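Local atomic coordinates of crispr-associated protein Cas5, dvulg subtype (Xanthomonas oryzae pv. oryzae, PDB entry 3VZI), a protein that probably cleaves CRISPR precursor RNA as a Cas5d endoribonuclease, serving the CRISPR-mediated immune system of its bacterial host. Residues 55-60 with 211-216; 201-205 with 220-224. All blocks are in the same frame, centred on the assembly; numbering follows the deposited sequence.

Contact 1: 55-60 with 211-216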
ATOM      1  N   VAL A  55      10.203   6.804  -1.965  1.00 42.40           N
ATOM      2  CA  VAL A  55       9.938   6.406  -0.583  1.00 40.03           C
ATOM      3  C   VAL A  55      11.222   5.974   0.099  1.00 43.04           C
ATOM      4  O   VAL A  55      11.910   5.094  -0.401  1.00 50.72           O
ATOM      5  CB  VAL A  55       8.915   5.256  -0.519  1.00 38.26           C
ATOM      6  CG1 VAL A  55       8.773   4.726   0.889  1.00 37.43           C
ATOM      7  CG2 VAL A  55       7.558   5.739  -1.008  1.00 38.16           C
ATOM      8  N   ASP A  56      11.535   6.590   1.244  1.00 41.48           N
ATOM      9  CA  ASP A  56      12.778   6.343   1.978  1.00 38.32           C
ATOM     10  C   ASP A  56      12.565   5.386   3.142  1.00 39.25           C
ATOM     11  O   ASP A  56      13.429   4.533   3.429  1.00 39.45           O
ATOM     12  CB  ASP A  56      13.323   7.647   2.535  1.00 38.03           C
ATOM     13  CG  ASP A  56      13.397   8.760   1.486  1.00 41.06           C
ATOM     14  OD1 ASP A  56      14.106   8.598   0.490  1.00 41.54           O
ATOM     15  OD2 ASP A  56      12.758   9.816   1.658  1.00 41.94           O
ATOM     16  N   SER A  57      11.443   5.544   3.854  1.00 37.25           N
ATOM     17  CA  SER A  57      11.135   4.647   4.970  1.00 36.03           C
ATOM     18  C   SER A  57       9.667   4.638   5.357  1.00 35.26           C
ATOM     19  O   SER A  57       8.944   5.580   5.093  1.00 35.49           O
ATOM     20  CB  SER A  57      11.991   4.970   6.174  1.00 39.12           C
ATOM     21  OG  SER A  57      11.374   5.977   6.933  1.00 45.70           O
ATOM     22  N   ILE A  58       9.236   3.538   5.955  1.00 35.31           N
ATOM     23  CA  ILE A  58       7.864   3.355   6.428  1.00 35.61           C
ATOM     24  C   ILE A  58       7.946   3.067   7.924  1.00 36.76           C
ATOM     25  O   ILE A  58       8.779   2.287   8.351  1.00 40.11           O
ATOM     26  CB  ILE A  58       7.237   2.132   5.750  1.00 35.75           C
ATOM     27  CG1 ILE A  58       6.960   2.431   4.273  1.00 35.50           C
ATOM     28  CG2 ILE A  58       5.981   1.651   6.475  1.00 35.32           C
ATOM     29  CD1 ILE A  58       7.257   1.232   3.394  1.00 34.15           C
ATOM     30  N   GLN A  59       7.100   3.695   8.720  1.00 37.36           N
ATOM     31  CA  GLN A  59       7.047   3.445  10.162  1.00 40.11           C
ATOM     32  C   GLN A  59       5.725   2.770  10.418  1.00 39.83           C
ATOM     33  O   GLN A  59       4.690   3.321  10.085  1.00 41.29           O
ATOM     34  CB  GLN A  59       7.076   4.763  10.914  1.00 42.81           C
ATOM     35  CG  GLN A  59       6.951   4.635  12.412  1.00 51.45           C
ATOM     36  CD  GLN A  59       8.283   4.476  13.094  1.00 60.30           C
ATOM     37  OE1 GLN A  59       9.245   5.203  12.799  1.00 69.58           O
ATOM     38  NE2 GLN A  59       8.357   3.518  14.016  1.00 63.78           N
ATOM     39  N   VAL A  60       5.735   1.557  10.950  1.00 41.07           N
ATOM     40  CA  VAL A  60       4.476   0.870  11.252  1.00 41.20           C
ATOM     41  C   VAL A  60       4.036   1.363  12.630  1.00 44.36           C
ATOM     42  O   VAL A  60       4.810   1.320  13.607  1.00 47.34           O
ATOM     43  CB  VAL A  60       4.686  -0.653  11.172  1.00 41.58           C
ATOM     44  CG1 VAL A  60       3.412  -1.467  11.416  1.00 37.84           C
ATOM     45  CG2 VAL A  60       5.300  -0.978   9.826  1.00 40.16           C
ATOM     46  N   ASP A 211      12.246  -1.353  15.614  1.00 47.01           N
ATOM     47  CA  ASP A 211      11.323  -0.518  16.423  1.00 47.25           C
ATOM     48  C   ASP A 211      10.229   0.150  15.557  1.00 45.93           C
ATOM     49  O   ASP A 211       9.921   1.328  15.713  1.00 46.61           O
ATOM     50  CB  ASP A 211      12.078   0.526  17.283  1.00 45.62           C
ATOM     51  CG  ASP A 211      13.041  -0.110  18.293  1.00 51.93           C
ATOM     52  OD1 ASP A 211      12.719  -1.191  18.837  1.00 56.85           O
ATOM     53  OD2 ASP A 211      14.134   0.460  18.563  1.00 53.25           O
ATOM     54  N   GLY A 212       9.649  -0.609  14.636  1.00 45.80           N
ATOM     55  CA  GLY A 212       8.641  -0.068  13.713  1.00 43.88           C
ATOM     56  C   GLY A 212       9.181   0.442  12.383  1.00 41.72           C
ATOM     57  O   GLY A 212       8.469   0.438  11.366  1.00 40.88           O
ATOM     58  N   LEU A 213      10.445   0.860  12.373  1.00 39.85           N
ATOM     59  CA  LEU A 213      10.992   1.516  11.198  1.00 38.94           C
ATOM     60  C   LEU A 213      11.483   0.481  10.221  1.00 40.21           C
ATOM     61  O   LEU A 213      12.173  -0.450  10.624  1.00 49.39           O
ATOM     62  CB  LEU A 213      12.137   2.412  11.608  1.00 37.77           C
ATOM     63  CG  LEU A 213      12.595   3.490  10.644  1.00 38.09           C
ATOM     64  CD1 LEU A 213      11.425   4.347  10.137  1.00 36.61           C
ATOM     65  CD2 LEU A 213      13.618   4.332  11.395  1.00 35.86           C
ATOM     66  N   VAL A 214      11.089   0.622   8.959  1.00 36.72           N
ATOM     67  CA  VAL A 214      11.502  -0.228   7.860  1.00 33.95           C
ATOM     68  C   VAL A 214      12.181   0.686   6.840  1.00 35.03           C
ATOM     69  O   VAL A 214      11.499   1.385   6.109  1.00 34.07           O
ATOM     70  CB  VAL A 214      10.261  -0.915   7.194  1.00 33.40           C
ATOM     71  CG1 VAL A 214      10.616  -1.679   5.919  1.00 29.61           C
ATOM     72  CG2 VAL A 214       9.539  -1.855   8.163  1.00 35.27           C
ATOM     73  N   ALA A 215      13.514   0.692   6.782  1.00 36.90           N
ATOM     74  CA  ALA A 215      14.245   1.443   5.737  1.00 37.78           C
ATOM     75  C   ALA A 215      13.873   0.906   4.359  1.00 37.63           C
ATOM     76  O   ALA A 215      13.795  -0.280   4.199  1.00 40.25           O
ATOM     77  CB  ALA A 215      15.743   1.306   5.948  1.00 36.02           C
ATOM     78  N   VAL A 216      13.658   1.761   3.370  1.00 38.96           N
ATOM     79  CA  VAL A 216      13.352   1.283   2.007  1.00 42.10           C
ATOM     80  C   VAL A 216      14.534   1.536   1.062  1.00 45.63           C
ATOM     81  O   VAL A 216      14.877   2.687   0.812  1.00 49.24           O
ATOM     82  CB  VAL A 216      12.037   1.919   1.465  1.00 42.13           C
ATOM     83  CG1 VAL A 216      11.785   1.573   0.001  1.00 39.20           C
ATOM     84  CG2 VAL A 216      10.840   1.511   2.343  1.00 39.62           C
TER

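Contact 2: 201-205 with 220-224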
ATOM      1  N   THR A 201       6.758  -4.891 -14.562  1.00 78.37           N
ATOM      2  CA  THR A 201       7.553  -6.004 -13.986  1.00 76.63           C
ATOM      3  C   THR A 201       8.008  -5.648 -12.562  1.00 71.46           C
ATOM      4  O   THR A 201       8.753  -4.678 -12.359  1.00 69.96           O
ATOM      5  CB  THR A 201       8.744  -6.504 -14.872  1.00 78.51           C
ATOM      6  OG1 THR A 201       9.864  -5.613 -14.784  1.00 79.56           O
ATOM      7  CG2 THR A 201       8.345  -6.649 -16.330  1.00 83.81           C
ATOM      8  N   PRO A 202       7.551  -6.432 -11.572  1.00 65.23           N
ATOM      9  CA  PRO A 202       7.751  -6.102 -10.165  1.00 59.66           C
ATOM     10  C   PRO A 202       9.165  -6.405  -9.672  1.00 58.29           C
ATOM     11  O   PRO A 202       9.864  -7.222 -10.254  1.00 63.60           O
ATOM     12  CB  PRO A 202       6.733  -7.000  -9.465  1.00 60.49           C
ATOM     13  CG  PRO A 202       6.651  -8.213 -10.348  1.00 62.95           C
ATOM     14  CD  PRO A 202       6.826  -7.706 -11.754  1.00 64.15           C
ATOM     15  N   ARG A 203       9.580  -5.734  -8.611  1.00 56.25           N
ATOM     16  CA  ARG A 203      10.837  -6.039  -7.934  1.00 56.27           C
ATOM     17  C   ARG A 203      10.602  -6.267  -6.423  1.00 53.90           C
ATOM     18  O   ARG A 203       9.580  -5.825  -5.857  1.00 49.89           O
ATOM     19  CB  ARG A 203      11.863  -4.925  -8.157  1.00 59.46           C
ATOM     20  CG  ARG A 203      12.537  -4.944  -9.516  1.00 68.60           C
ATOM     21  CD  ARG A 203      12.658  -3.514 -10.012  1.00 78.94           C
ATOM     22  NE  ARG A 203      13.866  -3.251 -10.797  1.00 91.40           N
ATOM     23  CZ  ARG A 203      13.965  -3.384 -12.122  1.00 99.97           C
ATOM     24  NH1 ARG A 203      12.933  -3.807 -12.851  1.00102.55           N
ATOM     25  NH2 ARG A 203      15.112  -3.097 -12.726  1.00102.80           N
ATOM     26  N   PHE A 204      11.546  -6.954  -5.778  1.00 50.40           N
ATOM     27  CA  PHE A 204      11.384  -7.298  -4.385  1.00 48.34           C
ATOM     28  C   PHE A 204      12.623  -6.983  -3.560  1.00 49.11           C
ATOM     29  O   PHE A 204      13.739  -6.949  -4.064  1.00 51.89           O
ATOM     30  CB  PHE A 204      11.022  -8.783  -4.232  1.00 46.84           C
ATOM     31  CG  PHE A 204       9.844  -9.214  -5.068  1.00 47.23           C
ATOM     32  CD1 PHE A 204       8.576  -9.351  -4.498  1.00 45.51           C
ATOM     33  CD2 PHE A 204      10.000  -9.498  -6.435  1.00 46.93           C
ATOM     34  CE1 PHE A 204       7.490  -9.744  -5.287  1.00 46.38           C
ATOM     35  CE2 PHE A 204       8.921  -9.893  -7.221  1.00 45.55           C
ATOM     36  CZ  PHE A 204       7.667 -10.013  -6.651  1.00 45.49           C
ATOM     37  N   PHE A 205      12.396  -6.763  -2.270  1.00 47.91           N
ATOM     38  CA  PHE A 205      13.444  -6.603  -1.308  1.00 44.48           C
ATOM     39  C   PHE A 205      13.064  -7.360  -0.023  1.00 46.35           C
ATOM     40  O   PHE A 205      11.867  -7.664   0.209  1.00 44.19           O
ATOM     41  CB  PHE A 205      13.676  -5.113  -1.064  1.00 42.89           C
ATOM     42  CG  PHE A 205      12.682  -4.454  -0.115  1.00 41.28           C
ATOM     43  CD1 PHE A 205      13.093  -4.018   1.164  1.00 40.39           C
ATOM     44  CD2 PHE A 205      11.376  -4.194  -0.506  1.00 38.03           C
ATOM     45  CE1 PHE A 205      12.209  -3.361   2.034  1.00 38.46           C
ATOM     46  CE2 PHE A 205      10.495  -3.552   0.361  1.00 38.27           C
ATOM     47  CZ  PHE A 205      10.900  -3.146   1.645  1.00 36.54           C
ATOM     48  N   GLN A 220      18.330   1.502  -7.565  1.00 94.30           N
ATOM     49  CA  GLN A 220      19.585   0.815  -7.957  1.00 95.08           C
ATOM     50  C   GLN A 220      20.309   0.077  -6.812  1.00 96.11           C
ATOM     51  O   GLN A 220      21.199   0.636  -6.177  1.00104.11           O
ATOM     52  CB  GLN A 220      20.543   1.786  -8.677  1.00 99.92           C
ATOM     53  CG  GLN A 220      20.986   3.036  -7.902  1.00103.07           C
ATOM     54  CD  GLN A 220      22.367   3.556  -8.335  1.00109.40           C
ATOM     55  OE1 GLN A 220      23.340   2.795  -8.384  1.00118.35           O
ATOM     56  NE2 GLN A 220      22.460   4.855  -8.639  1.00102.63           N
ATOM     57  N   ASP A 221      19.960  -1.188  -6.576  1.00 95.59           N
ATOM     58  CA  ASP A 221      20.333  -1.875  -5.324  1.00 95.22           C
ATOM     59  C   ASP A 221      20.024  -3.386  -5.367  1.00100.78           C
ATOM     60  O   ASP A 221      19.554  -3.899  -6.386  1.00109.03           O
ATOM     61  CB  ASP A 221      19.505  -1.262  -4.190  1.00 87.27           C
ATOM     62  CG  ASP A 221      20.278  -1.110  -2.914  1.00 87.60           C
ATOM     63  OD1 ASP A 221      19.992  -1.834  -1.936  1.00 84.39           O
ATOM     64  OD2 ASP A 221      21.169  -0.247  -2.877  1.00 95.84           O
ATOM     65  N   GLY A 222      20.268  -4.091  -4.260  1.00 99.79           N
ATOM     66  CA  GLY A 222      19.715  -5.442  -4.042  1.00 96.81           C
ATOM     67  C   GLY A 222      18.181  -5.530  -3.959  1.00 92.83           C
ATOM     68  O   GLY A 222      17.624  -6.169  -3.065  1.00 81.87           O
ATOM     69  N   GLY A 223      17.497  -4.854  -4.879  1.00 79.49           N
ATOM     70  CA  GLY A 223      16.127  -5.201  -5.241  1.00 80.06           C
ATOM     71  C   GLY A 223      16.260  -6.396  -6.169  1.00 79.10           C
ATOM     72  O   GLY A 223      17.280  -6.526  -6.838  1.00 79.59           O
ATOM     73  N   VAL A 224      15.230  -7.246  -6.224  1.00 83.92           N
ATOM     74  CA  VAL A 224      15.269  -8.600  -6.846  1.00 78.37           C
ATOM     75  C   VAL A 224      16.593  -9.347  -6.683  1.00 75.60           C
ATOM     76  O   VAL A 224      16.825  -9.988  -5.658  1.00 78.88           O
ATOM     77  CB  VAL A 224      14.778  -8.663  -8.325  1.00 74.09           C
ATOM     78  CG1 VAL A 224      13.274  -8.512  -8.396  1.00 66.35           C
ATOM     79  CG2 VAL A 224      15.489  -7.660  -9.225  1.00 74.07           C
TER

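Contact 1: 55-60 with 211-216
Ile58 and Val214 face each other as an antiparallel hydrogen-bonded pair and trade both of their backbone bonds. Ile58 N reaches Val214 O at 3.1 Å, and Val214 N returns to Ile58 O at 2.9 Å. The ladder goes on at both ends. Val216 N gives its hydrogen to Asp56 O (2.8 Å), and Val60 N gives its own to Gly212 O (3.0 Å). On their other flank the backbones of Asp56 and Ser57 bond to Ala119 and that of Gln59 to Ile117, in strand 114-124; Asp56 and Ser57 facing one residue make a classic beta bulge. Asp56 OD2 is hydrogen-bonded by His121 ND1.

On one face, the Gln59 chain turns about its CB-CG bond (chi2 89°), bringing NE2 to Asp211 O for a weak bond of 3.2 Å, while OE1 lies against Leu213 CD1. Leu213 CD1 also meets Ser57 OG, at 3.6 Å. The buried face carries Ile58 and Val214, and farther along Val216 sends CG2 obliquely against Ile58 CD1 (3.7 Å) and, more loosely, Val55 CG1. Pro35 of helix 35-45 packs on Val216 and Ala38 of the same helix on Val55, and Met209 touches Val214. Strand 213-215 is thereby added as an edge strand to a 4-1-3-2 antiparallel sheet, the order of the RRM or ferredoxin-like fold of Cas5 proteins.

Contact 2: 201-205 with 220-224
Gly222 is the first residue to come near strand 202-210, its carbonyl lying close to that of Phe204 without bonding to it. Gly222 is the centre of an inverse gamma turn, closed by a weak bond from Gly223 N to Asp221 O, and this turn swings the chain toward the strand. Gly223 then sets its CA 3.2 Å from Phe204 O, a CA-H...O contact. Val224 N also donates to Phe204 O, at 2.6 Å; the donor lies in the carbonyl plane, but the bond is bent, with 132° at the hydrogen.

Strand 202-210 forms an antiparallel hairpin with 184-194, which takes the backbone bonds of Arg203 and Phe205, and Phe204 O, between them, takes the tail's one backbone bond. At Val224, the last residue modelled, CG1 stands anti to the carbonyl carbon (chi1 -73°) and rests on Arg203 CA at 3.5 Å. Val224 CG1 also meets the edge of the Phe204 ring, near its plane, 3.9 Å from Phe204 CD2; Pro21, Tyr30 and Trp189 also pack on this ring. Both methyls of Val224 also lie against the aliphatic part of Arg203, CG1 being 3.8 Å from Arg203 CG, while the guanidinium runs on to a long, weak ion pair with Asp195.

How the contacts relate
Contact 1 is partly buried and joins two strands of the main sheet; contact 2 lies at the surface, where the C-terminal tail meets the separate hairpin of 184-194 and 202-210. Their centres are about 17 Å apart, and their segments alternate along the chain: strand 202-210 leads into 213-215, and the tail then turns back to 202-210. The chemistry follows the setting. Contact 1 has a run of backbone bonds with aliphatic packing on its buried face, whereas contact 2 rests on one backbone bond and one valine against an arginine stem and a ring edge. They touch where Phe205 CE1 packs 4.1 Å from Ala215 O.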